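Local coordinates for molybdopterin adenylyltransferase (Helicobacter pylori, PDB 4XCW), which probably adenylates molybdopterin, transferring AMP from ATP to it during molybdenum cofactor biosynthesis, at residues 4-10 with 40-46. Residues are numbered along the deposited sequence; the frame is centred on the assembly and turned at random.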
loop_
_atom_site.group_PDB
_atom_site.type_symbol
_atom_site.label_atom_id
_atom_site.label_comp_id
_atom_site.label_asym_id
_atom_site.label_seq_id
_atom_site.Cartn_x
_atom_site.Cartn_y
_atom_site.Cartn_z
ATOM N N GLN B 4 24.354 24.505 -1.614
ATOM C CA GLN B 4 24.367 23.777 -2.873
ATOM C C GLN B 4 23.157 24.134 -3.717
ATOM O O GLN B 4 22.067 24.372 -3.193
ATOM C CB GLN B 4 24.401 22.273 -2.628
ATOM C CG GLN B 4 25.773 21.738 -2.290
ATOM C CD GLN B 4 25.750 20.259 -1.974
ATOM O OE1 GLN B 4 24.907 19.788 -1.210
ATOM N NE2 GLN B 4 26.671 19.513 -2.572
ATOM N N THR B 5 23.357 24.178 -5.027
ATOM C CA THR B 5 22.245 24.322 -5.951
ATOM C C THR B 5 21.427 23.044 -5.969
ATOM O O THR B 5 21.971 21.942 -6.084
ATOM C CB THR B 5 22.726 24.641 -7.372
ATOM O OG1 THR B 5 23.521 25.831 -7.344
ATOM C CG2 THR B 5 21.536 24.846 -8.303
ATOM N N ILE B 6 20.117 23.189 -5.836
ATOM C CA ILE B 6 19.229 22.040 -5.919
ATOM C C ILE B 6 18.615 22.015 -7.307
ATOM O O ILE B 6 18.007 22.993 -7.744
ATOM C CB ILE B 6 18.125 22.080 -4.849
ATOM C CG1 ILE B 6 18.747 22.184 -3.453
ATOM C CG2 ILE B 6 17.232 20.839 -4.949
ATOM C CD1 ILE B 6 19.655 21.023 -3.091
ATOM N N HIS B 7 18.808 20.906 -8.009
ATOM C CA HIS B 7 18.204 20.728 -9.318
ATOM C C HIS B 7 16.891 19.978 -9.179
ATOM O O HIS B 7 16.821 18.929 -8.535
ATOM C CB HIS B 7 19.165 20.001 -10.257
ATOM C CG HIS B 7 20.335 20.835 -10.663
ATOM N ND1 HIS B 7 20.324 21.637 -11.787
ATOM C CD2 HIS B 7 21.545 21.021 -10.085
ATOM C CE1 HIS B 7 21.478 22.264 -11.888
ATOM N NE2 HIS B 7 22.238 21.908 -10.866
ATOM N N ILE B 8 15.840 20.546 -9.761
ATOM C CA ILE B 8 14.497 20.008 -9.599
ATOM C C ILE B 8 13.826 19.777 -10.944
ATOM O O ILE B 8 13.709 20.697 -11.753
ATOM C CB ILE B 8 13.618 20.949 -8.756
ATOM C CG1 ILE B 8 14.203 21.088 -7.352
ATOM C CG2 ILE B 8 12.191 20.419 -8.671
ATOM C CD1 ILE B 8 13.375 21.951 -6.431
ATOM N N GLY B 9 13.402 18.541 -11.181
ATOM C CA GLY B 9 12.677 18.206 -12.393
ATOM C C GLY B 9 11.185 18.402 -12.208
ATOM O O GLY B 9 10.625 18.050 -11.172
ATOM N N VAL B 10 10.540 18.990 -13.210
ATOM C CA VAL B 10 9.091 19.157 -13.191
ATOM C C VAL B 10 8.548 18.601 -14.498
ATOM O O VAL B 10 8.774 19.169 -15.564
ATOM C CB VAL B 10 8.679 20.625 -13.024
ATOM C CG1 VAL B 10 7.154 20.751 -12.883
ATOM C CG2 VAL B 10 9.378 21.230 -11.820
ATOM N N ASN B 40 17.946 27.267 -0.924
ATOM C CA ASN B 40 18.978 27.014 -1.929
ATOM C C ASN B 40 18.730 27.766 -3.223
ATOM O O ASN B 40 17.582 28.036 -3.570
ATOM C CB ASN B 40 19.061 25.519 -2.259
ATOM C CG ASN B 40 19.242 24.656 -1.034
ATOM O OD1 ASN B 40 18.310 24.467 -0.258
ATOM N ND2 ASN B 40 20.447 24.117 -0.858
ATOM N N PRO B 41 19.807 28.102 -3.946
ATOM C CA PRO B 41 19.604 28.442 -5.354
ATOM C C PRO B 41 18.967 27.254 -6.065
ATOM O O PRO B 41 19.418 26.115 -5.906
ATOM C CB PRO B 41 21.021 28.726 -5.870
ATOM C CG PRO B 41 21.950 28.185 -4.821
ATOM C CD PRO B 41 21.210 28.256 -3.527
ATOM N N LEU B 42 17.908 27.509 -6.823
ATOM C CA LEU B 42 17.180 26.428 -7.465
ATOM C C LEU B 42 17.291 26.509 -8.979
ATOM O O LEU B 42 17.280 27.596 -9.560
ATOM C CB LEU B 42 15.711 26.458 -7.048
ATOM C CG LEU B 42 15.439 26.407 -5.545
ATOM C CD1 LEU B 42 13.945 26.484 -5.267
ATOM C CD2 LEU B 42 16.038 25.148 -4.948
ATOM N N GLU B 43 17.410 25.350 -9.613
ATOM C CA GLU B 43 17.337 25.271 -11.063
ATOM C C GLU B 43 16.260 24.270 -11.433
ATOM O O GLU B 43 16.327 23.101 -11.053
ATOM C CB GLU B 43 18.689 24.883 -11.674
ATOM C CG GLU B 43 19.783 25.915 -11.429
ATOM C CD GLU B 43 20.955 25.786 -12.388
ATOM O OE1 GLU B 43 20.845 25.021 -13.370
ATOM O OE2 GLU B 43 21.986 26.456 -12.157
ATOM N N PHE B 44 15.251 24.745 -12.157
ATOM C CA PHE B 44 14.123 23.912 -12.528
ATOM C C PHE B 44 14.250 23.372 -13.947
ATOM O O PHE B 44 14.583 24.106 -14.877
ATOM C CB PHE B 44 12.817 24.693 -12.384
ATOM C CG PHE B 44 12.405 24.925 -10.956
ATOM C CD1 PHE B 44 11.779 23.923 -10.236
ATOM C CD2 PHE B 44 12.633 26.144 -10.340
ATOM C CE1 PHE B 44 11.394 24.132 -8.923
ATOM C CE2 PHE B 44 12.247 26.356 -9.029
ATOM C CZ PHE B 44 11.628 25.348 -8.322
ATOM N N HIS B 45 13.979 22.081 -14.099
ATOM C CA HIS B 45 14.016 21.432 -15.401
ATOM C C HIS B 45 12.615 20.980 -15.772
ATOM O O HIS B 45 12.171 19.916 -15.349
ATOM C CB HIS B 45 14.976 20.243 -15.382
ATOM C CG HIS B 45 16.374 20.613 -15.005
ATOM N ND1 HIS B 45 17.303 21.051 -15.925
ATOM C CD2 HIS B 45 17.000 20.625 -13.804
ATOM C CE1 HIS B 45 18.441 21.309 -15.308
ATOM N NE2 HIS B 45 18.285 21.059 -14.021
ATOM N N TYR B 46 11.928 21.800 -16.560
ATOM C CA TYR B 46 10.516 21.583 -16.851
ATOM C C TYR B 46 10.313 21.020 -18.250
ATOM O O TYR B 46 10.929 21.482 -19.207
ATOM C CB TYR B 46 9.744 22.895 -16.696
ATOM C CG TYR B 46 8.298 22.834 -17.142
ATOM C CD1 TYR B 46 7.344 22.164 -16.384
ATOM C CD2 TYR B 46 7.882 23.462 -18.311
ATOM C CE1 TYR B 46 6.018 22.115 -16.782
ATOM C CE2 TYR B 46 6.557 23.420 -18.716
ATOM C CZ TYR B 46 5.631 22.742 -17.946
ATOM O OH TYR B 46 4.313 22.695 -18.338
#
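Strands 6-10 and 42-46 run parallel, their axes 4.6 Å apart at closest and their N-to-C directions 24° apart. Five backbone hydrogen bonds join the two segments. Ile6 N donates to Pro41 O (3.0 Å) and Glu43 N to Ile6 O (3.1 Å). Ile8 N then bonds Glu43 O (2.9 Å), His45 N bonds Ile8 O (2.7 Å), and Val10 N bonds His45 O (2.8 Å). Before the strands begin, Asn40 ND2 reaches Gln4 O (2.9 Å); the Asn40 amide also binds Tyr163 and Gln165. Ile6, Ile8 and Val10 share one face with Leu42, Phe44 and Tyr46. Ile8 CB lies 3.8 Å from Phe44 CD1. Helix 25-37 packs on this face at Ile8, Val10 and Phe44. The other face carries His7, Glu43 and His45. His7 ND1 and His45 NE2 are hydrogen-bonded at 3.1 Å, and His45 also stacks on Tyr67. This is a beta-alpha-beta unit, with strand 42-49 at the sheet edge within the chain. The two faces of this strand pair differ: apolar packing holds the crossover helix, while imidazoles pair on the reverse.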